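Side-chain contacts in DegV domain-containing protein spr0652 (Streptococcus pneumoniae, PDB 6CNG), which binds a long-chain fatty acid, here linoleic acid, and may play a role in lipid transport or fatty acid metabolism: residues W23-D28 against L147-L152; Q57-D62 against M71-A76; D154-G159 against E163-A168. One frame throughout, in Å; residues are numbered along the deposited sequence.

Contact 1 of 3, residues W23-D28 against L147-L152; sequences WKIIAD and LLVEKL
With its chi1 at -62°, Ile-25 turns both arms of its side chain onto helix residues 147-152: the branch methyl CG2 lies anti to the backbone N, while CG1 lies beside that nitrogen and carries CD1 outward in an extended chain. CG2 touches both Val-149 and Leu-152, meeting the Val-149 methyl CG2 at 4.0 Å, while CD1 reaches the root of Leu-152, 3.8 Å from its CB. Because Val-149 and Leu-152 are three residues apart, about one helical turn, the forked isoleucine lies across the face that the two of them make.

The helix answers in kind. Val-149 has its CG2 anti to its own carbonyl carbon, which presents that methyl to the strand, and the same group also receives CB of Ala-27 at 4.2 Å. Leu-152 sends its CD1 back to 4.1 Å from Ile-25 CG2, so that this methyl touches both a valine methyl and a leucine methyl. The packing is wholly apolar and every touching residue is buried. The short axes run almost exactly antiparallel, at 179° and 9.6 Å apart, a separation filled by the aliphatic side chains, which cross at a slant.

This is the layer packing of an alpha/beta fold, in which a helix lies along the strands in the parallel part of a mixed sheet. Strand 23-28 is flanked by the parallel strands 43-54 and 100-105. Ile-26, which points away from the helix, packs instead on Val-48 and Ile-101 of those neighbours. On the helix side, Tyr-33 and Leu-36 from a loop add to the cover over Val-149, and Leu-152 reaches both Val-104 of strand 100-105 and Ile-169 of helix 162-174.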
# COMPACT_ATOMS: atom_id res chain seq x y z
N TRP A 23 13.66 15.95 8.30
CA TRP A 23 12.55 15.02 8.33
C TRP A 23 12.76 13.90 7.31
O TRP A 23 13.24 14.14 6.20
CB TRP A 23 11.25 15.71 7.94
CG TRP A 23 10.92 16.89 8.70
CD1 TRP A 23 11.46 18.11 8.57
CD2 TRP A 23 9.92 16.99 9.69
NE1 TRP A 23 10.88 18.98 9.44
CE2 TRP A 23 9.93 18.31 10.15
CE3 TRP A 23 9.03 16.10 10.26
CZ2 TRP A 23 9.08 18.75 11.11
CZ3 TRP A 23 8.19 16.53 11.22
CH2 TRP A 23 8.21 17.84 11.63
N LYS A 24 12.40 12.69 7.70
CA LYS A 24 12.34 11.57 6.77
C LYS A 24 10.98 10.90 6.87
O LYS A 24 10.46 10.68 7.97
CB LYS A 24 13.45 10.55 7.03
CG LYS A 24 14.53 10.56 6.00
CD LYS A 24 15.67 9.60 6.30
CE LYS A 24 16.78 9.68 5.26
NZ LYS A 24 17.90 8.68 5.43
N ILE A 25 10.39 10.62 5.72
CA ILE A 25 9.24 9.74 5.61
C ILE A 25 9.74 8.44 5.01
O ILE A 25 10.24 8.42 3.88
CB ILE A 25 8.13 10.36 4.74
CG1 ILE A 25 7.62 11.65 5.36
CG2 ILE A 25 7.00 9.37 4.57
CD1 ILE A 25 6.72 12.45 4.44
N ILE A 26 9.60 7.36 5.76
CA ILE A 26 10.06 6.03 5.37
C ILE A 26 8.84 5.15 5.18
O ILE A 26 7.88 5.23 5.94
CB ILE A 26 11.00 5.42 6.43
CG1 ILE A 26 12.05 6.43 6.85
CG2 ILE A 26 11.66 4.18 5.87
CD1 ILE A 26 12.98 5.95 7.92
N ALA A 27 8.86 4.34 4.14
CA ALA A 27 7.79 3.39 3.92
C ALA A 27 8.39 2.11 3.35
O ALA A 27 9.42 2.15 2.71
CB ALA A 27 6.73 3.93 2.93
N ASP A 28 7.74 0.99 3.60
CA ASP A 28 8.16 -0.23 2.91
C ASP A 28 7.53 -0.29 1.50
O ASP A 28 6.71 0.55 1.12
CB ASP A 28 7.86 -1.45 3.78
CG ASP A 28 6.38 -1.66 4.06
OD1 ASP A 28 5.56 -1.42 3.13
OD2 ASP A 28 6.04 -2.09 5.18
N LEU A 147 -1.65 7.41 0.21
CA LEU A 147 -2.31 8.58 0.77
C LEU A 147 -1.69 9.00 2.08
O LEU A 147 -1.54 10.20 2.36
CB LEU A 147 -3.77 8.27 0.99
CG LEU A 147 -4.68 8.33 -0.23
CD1 LEU A 147 -6.08 7.95 0.17
CD2 LEU A 147 -4.65 9.71 -0.87
N LEU A 148 -1.36 8.04 2.93
CA LEU A 148 -0.79 8.39 4.22
C LEU A 148 0.53 9.10 4.04
O LEU A 148 0.84 10.05 4.75
CB LEU A 148 -0.56 7.15 5.06
CG LEU A 148 -1.78 6.39 5.50
CD1 LEU A 148 -1.33 5.22 6.33
CD2 LEU A 148 -2.69 7.25 6.30
N VAL A 149 1.34 8.62 3.11
CA VAL A 149 2.63 9.24 2.88
C VAL A 149 2.47 10.63 2.28
O VAL A 149 3.17 11.57 2.68
CB VAL A 149 3.45 8.29 2.00
CG1 VAL A 149 4.46 9.03 1.23
CG2 VAL A 149 4.09 7.26 2.89
N GLU A 150 1.57 10.78 1.34
CA GLU A 150 1.26 12.10 0.83
C GLU A 150 0.83 13.04 1.94
O GLU A 150 1.22 14.20 1.97
CB GLU A 150 0.16 11.99 -0.22
CG GLU A 150 -0.41 13.35 -0.56
CD GLU A 150 -1.40 13.34 -1.71
OE1 GLU A 150 -1.75 14.43 -2.19
OE2 GLU A 150 -1.79 12.24 -2.12
N LYS A 151 0.00 12.55 2.86
CA LYS A 151 -0.49 13.41 3.92
C LYS A 151 0.62 13.78 4.89
O LYS A 151 0.68 14.92 5.35
CB LYS A 151 -1.62 12.72 4.66
CG LYS A 151 -2.17 13.56 5.78
CD LYS A 151 -2.69 14.92 5.36
CE LYS A 151 -3.72 14.83 4.28
NZ LYS A 151 -4.58 16.04 4.17
N LEU A 152 1.47 12.85 5.24
CA LEU A 152 2.57 13.24 6.10
C LEU A 152 3.35 14.38 5.47
O LEU A 152 3.68 15.37 6.14
CB LEU A 152 3.47 12.04 6.32
CG LEU A 152 2.93 10.91 7.17
CD1 LEU A 152 3.81 9.72 7.12
CD2 LEU A 152 2.80 11.39 8.60

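Contact 2 of 3, residues Q57-D62 against M71-A76; sequences QVFVDD and METMYA
Thr-73 meets strand residues 57-60 through a single methyl, CG2, which faces both Phe-59 and Gln-57. It lies 4.3 Å from CZ of Phe-59, approaching the ring at a slant, and 4.4 Å from OE1 of the exposed Gln-57. These are loose van der Waals contacts.

At chi1 -58° OG1 of Thr-73 sits beside the backbone N and bonds to the carbonyl O of Gln-69 one turn earlier in helix 67-76, leaving CG2 anti to that N and turned to the strand. The hydroxyl's bond probably helps fix this rotation. Strand 57-60 is the returning arm of a beta hairpin with strand 43-54, to which Phe-59 and Asp-61 are joined by backbone bonds to Ile-52 and Leu-50. Val-54 of the same partner strand touches both Phe-59 and Thr-73, and Leu-65 also packs against the phenyl ring. Beyond the hairpin arm the chain bends through an inverse gamma turn centred on Asp-61, whose carboxylate forms a salt bridge with Arg-34 and accepts hydrogen bonds from the backbone N-H groups of Gly-283 and Leu-284.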
# COMPACT_ATOMS: atom_id res chain seq x y z
N GLN A 57 16.25 -17.49 -7.35
CA GLN A 57 16.50 -16.09 -7.69
C GLN A 57 15.74 -15.16 -6.74
O GLN A 57 14.60 -15.41 -6.37
CB GLN A 57 16.07 -15.80 -9.13
CG GLN A 57 16.35 -14.39 -9.59
CD GLN A 57 16.28 -14.24 -11.10
OE1 GLN A 57 15.63 -15.03 -11.81
NE2 GLN A 57 16.97 -13.21 -11.61
N VAL A 58 16.37 -14.06 -6.36
CA VAL A 58 15.77 -13.10 -5.46
C VAL A 58 15.60 -11.77 -6.17
O VAL A 58 16.51 -11.29 -6.85
CB VAL A 58 16.59 -12.92 -4.17
CG1 VAL A 58 16.01 -11.81 -3.37
CG2 VAL A 58 16.58 -14.19 -3.37
N PHE A 59 14.43 -11.18 -6.01
CA PHE A 59 14.12 -9.88 -6.57
C PHE A 59 13.92 -8.93 -5.41
O PHE A 59 13.16 -9.22 -4.47
CB PHE A 59 12.87 -9.97 -7.43
CG PHE A 59 13.00 -10.89 -8.60
CD1 PHE A 59 12.71 -12.24 -8.47
CD2 PHE A 59 13.40 -10.42 -9.84
CE1 PHE A 59 12.82 -13.08 -9.55
CE2 PHE A 59 13.52 -11.27 -10.93
CZ PHE A 59 13.23 -12.59 -10.78
N VAL A 60 14.63 -7.82 -5.44
CA VAL A 60 14.50 -6.80 -4.42
C VAL A 60 13.61 -5.70 -4.98
O VAL A 60 13.83 -5.23 -6.10
CB VAL A 60 15.87 -6.27 -3.99
CG1 VAL A 60 15.68 -5.20 -2.96
CG2 VAL A 60 16.68 -7.40 -3.44
N ASP A 61 12.60 -5.33 -4.21
CA ASP A 61 11.55 -4.42 -4.68
C ASP A 61 11.94 -2.98 -4.40
O ASP A 61 11.34 -2.27 -3.60
CB ASP A 61 10.22 -4.76 -4.02
CG ASP A 61 9.02 -4.01 -4.64
OD1 ASP A 61 9.12 -3.46 -5.75
OD2 ASP A 61 7.96 -3.98 -4.00
N ASP A 62 12.99 -2.56 -5.09
CA ASP A 62 13.40 -1.17 -5.17
C ASP A 62 13.16 -0.69 -6.59
O ASP A 62 12.69 -1.43 -7.45
CB ASP A 62 14.83 -1.01 -4.67
CG ASP A 62 15.83 -1.63 -5.56
OD1 ASP A 62 15.54 -1.73 -6.76
OD2 ASP A 62 16.91 -1.99 -5.06
N MET A 71 7.41 -10.65 -12.62
CA MET A 71 6.12 -11.29 -12.74
C MET A 71 6.15 -12.42 -13.76
O MET A 71 5.62 -13.51 -13.51
CB MET A 71 5.07 -10.24 -13.10
CG MET A 71 4.84 -9.22 -11.99
SD MET A 71 4.00 -9.82 -10.50
CE MET A 71 2.34 -10.00 -11.10
N GLU A 72 6.76 -12.18 -14.93
CA GLU A 72 6.87 -13.21 -15.95
C GLU A 72 7.54 -14.45 -15.39
O GLU A 72 7.09 -15.58 -15.63
CB GLU A 72 7.70 -12.66 -17.13
CG GLU A 72 7.84 -13.61 -18.33
CD GLU A 72 8.42 -12.94 -19.57
OE1 GLU A 72 8.58 -13.64 -20.59
OE2 GLU A 72 8.70 -11.72 -19.53
N THR A 73 8.60 -14.25 -14.63
CA THR A 73 9.32 -15.36 -14.03
C THR A 73 8.46 -16.07 -13.01
O THR A 73 8.43 -17.30 -12.98
CB THR A 73 10.60 -14.84 -13.39
OG1 THR A 73 11.38 -14.20 -14.39
CG2 THR A 73 11.39 -15.95 -12.78
N MET A 74 7.73 -15.31 -12.20
CA MET A 74 6.89 -15.90 -11.19
C MET A 74 5.83 -16.77 -11.84
O MET A 74 5.59 -17.89 -11.42
CB MET A 74 6.30 -14.77 -10.38
CG MET A 74 5.34 -15.16 -9.27
SD MET A 74 3.68 -15.35 -9.83
CE MET A 74 3.29 -13.74 -10.41
N TYR A 75 5.19 -16.26 -12.86
CA TYR A 75 4.11 -17.02 -13.44
C TYR A 75 4.63 -18.21 -14.21
O TYR A 75 3.90 -19.17 -14.40
CB TYR A 75 3.32 -16.12 -14.35
CG TYR A 75 2.30 -15.24 -13.66
CD1 TYR A 75 1.23 -15.78 -12.97
CD2 TYR A 75 2.37 -13.86 -13.76
CE1 TYR A 75 0.27 -14.97 -12.39
CE2 TYR A 75 1.40 -13.04 -13.17
CZ TYR A 75 0.36 -13.60 -12.49
OH TYR A 75 -0.59 -12.79 -11.90
N ALA A 76 5.87 -18.15 -14.66
CA ALA A 76 6.49 -19.25 -15.39
C ALA A 76 6.94 -20.38 -14.48
O ALA A 76 7.28 -21.46 -14.97
CB ALA A 76 7.72 -18.73 -16.11

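Contact 3 of 3, residues D154-G159 against E163-A168; sequences DLIDQG and EEVVEA
Leu-155 and Val-165 meet between the two helices, with the leucine slanting over the valine rather than lining up with it. The leucine CG lies anti to the carbonyl carbon, beside the backbone N (chi1 -54°), which sends its branches toward Val-165 and Ala-168. CD1 of Leu-155 meets CG1 of Val-165 at 3.9 Å, while the valine's other methyl, CG2, comes to 4.1 Å from the leucine CB. Val-165 thus spans the side chain from root to tip. The leucine's second branch passes on to the next turn: CD2 lies 3.8 Å from CB of Ala-168, and CD1 is also near that carbon. Val-165 and Ala-168 are three residues apart, so the fork of Leu-155 presses on successive turns of one helical face, and the small alanine lets the branched tip come close.

Ile-156 adds a looser touch from the side, its CG1 lying 4.4 Å from CG2 of Val-165. That valine is further enclosed by Leu-160 and by Phe-102 of strand 100-105. Charged residues lie around the apolar patch: Asp-154 forms a salt bridge with Arg-248, Glu-163 another with Lys-132. Glu-164 bends its end toward Gly-159, but OE1 is bonded to the backbone N of Ser-161 in the connection.

The chain reverses quickly here. Gly-159 leaves helical angles with a positive phi of 98°, and its N bonds to the carbonyl O of Ile-156 at 2.9 Å, part of a Schellman motif at the C-terminal end of this helix. The arrangement is that of two consecutive helices joined by a short connection and packed against each other through a leucine, a valine and an alanine.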
# COMPACT_ATOMS: atom_id res chain seq x y z
N ASP A 154 2.25 16.58 3.20
CA ASP A 154 1.39 17.73 3.36
C ASP A 154 1.59 18.38 4.73
O ASP A 154 1.88 19.57 4.83
CB ASP A 154 -0.06 17.29 3.22
CG ASP A 154 -0.51 17.04 1.80
OD1 ASP A 154 0.28 17.19 0.84
OD2 ASP A 154 -1.70 16.69 1.66
N LEU A 155 1.43 17.59 5.79
CA LEU A 155 1.47 18.12 7.15
C LEU A 155 2.80 18.79 7.45
O LEU A 155 2.83 19.79 8.16
CB LEU A 155 1.20 17.03 8.19
CG LEU A 155 -0.09 16.23 8.01
CD1 LEU A 155 -0.02 14.98 8.77
CD2 LEU A 155 -1.28 17.03 8.42
N ILE A 156 3.91 18.24 6.94
CA ILE A 156 5.20 18.87 7.19
C ILE A 156 5.33 20.17 6.43
O ILE A 156 5.81 21.18 6.97
CB ILE A 156 6.35 17.92 6.86
CG1 ILE A 156 6.33 16.70 7.75
CG2 ILE A 156 7.62 18.64 7.07
CD1 ILE A 156 7.25 15.57 7.29
N ASP A 157 4.93 20.18 5.15
CA ASP A 157 4.86 21.41 4.38
C ASP A 157 4.05 22.46 5.11
O ASP A 157 4.33 23.66 5.00
CB ASP A 157 4.22 21.12 3.02
CG ASP A 157 4.51 22.19 1.99
OD1 ASP A 157 5.67 22.64 1.88
OD2 ASP A 157 3.59 22.58 1.25
N GLN A 158 3.06 22.04 5.86
CA GLN A 158 2.21 22.98 6.56
C GLN A 158 2.88 23.60 7.77
O GLN A 158 2.36 24.58 8.31
CB GLN A 158 0.93 22.28 6.96
CG GLN A 158 0.07 21.94 5.77
CD GLN A 158 -1.15 21.14 6.13
OE1 GLN A 158 -1.63 21.20 7.26
NE2 GLN A 158 -1.67 20.39 5.18
N GLY A 159 4.00 23.07 8.23
CA GLY A 159 4.74 23.70 9.28
C GLY A 159 4.49 23.16 10.66
O GLY A 159 4.82 23.84 11.63
N GLU A 163 5.18 16.47 17.00
CA GLU A 163 4.07 15.92 17.75
C GLU A 163 2.75 16.37 17.16
O GLU A 163 1.77 15.63 17.21
CB GLU A 163 4.19 16.27 19.23
CG GLU A 163 4.99 15.24 20.06
CD GLU A 163 6.47 15.57 20.23
OE1 GLU A 163 6.86 16.69 19.84
OE2 GLU A 163 7.24 14.72 20.76
N GLU A 164 2.72 17.56 16.56
CA GLU A 164 1.54 17.96 15.81
C GLU A 164 1.28 17.01 14.65
O GLU A 164 0.14 16.63 14.39
CB GLU A 164 1.67 19.42 15.34
CG GLU A 164 1.50 20.47 16.45
CD GLU A 164 1.78 21.92 15.99
OE1 GLU A 164 2.42 22.13 14.97
OE2 GLU A 164 1.35 22.86 16.68
N VAL A 165 2.34 16.55 13.97
CA VAL A 165 2.15 15.67 12.82
C VAL A 165 1.65 14.31 13.27
O VAL A 165 0.75 13.74 12.65
CB VAL A 165 3.44 15.57 11.98
CG1 VAL A 165 3.25 14.57 10.89
CG2 VAL A 165 3.78 16.89 11.38
N VAL A 166 2.23 13.75 14.33
CA VAL A 166 1.74 12.49 14.87
C VAL A 166 0.24 12.56 15.14
O VAL A 166 -0.53 11.67 14.79
CB VAL A 166 2.52 12.13 16.15
CG1 VAL A 166 1.92 10.88 16.78
CG2 VAL A 166 4.00 11.98 15.87
N GLU A 167 -0.19 13.64 15.78
CA GLU A 167 -1.60 13.80 16.10
C GLU A 167 -2.45 13.83 14.83
O GLU A 167 -3.42 13.10 14.70
CB GLU A 167 -1.73 15.08 16.95
CG GLU A 167 -3.10 15.71 17.07
CD GLU A 167 -3.06 17.03 17.87
OE1 GLU A 167 -2.00 17.33 18.46
OE2 GLU A 167 -4.09 17.75 17.89
N ALA A 168 -2.05 14.64 13.87
CA ALA A 168 -2.87 14.83 12.68
C ALA A 168 -2.92 13.59 11.82
O ALA A 168 -3.94 13.33 11.18
CB ALA A 168 -2.33 16.01 11.89

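Contacts 1 and 3 form one continuous hydrophobic layer built on helix 143-157, their centres about 11 Å apart. CE3 of Trp-23 touches CD1 of Ile-156 at 3.5 Å, and CD2 of Leu-152 meets CG1 of Val-165 at 3.9 Å. Contact 2 is nested in the chain between the segments of contact 1 and reaches the same sheet, yet its centre lies about 26 Å from the centre of contact 1 and about 37 Å from that of contact 3. The side chains of Ala-27 and Phe-59 stay about 13 and 12 Å from linoleic acid, and that of Phe-59 about 10 Å from that of Ser-83, a probable fatty-acid-binding residue; contact 3 lies away from the known sites.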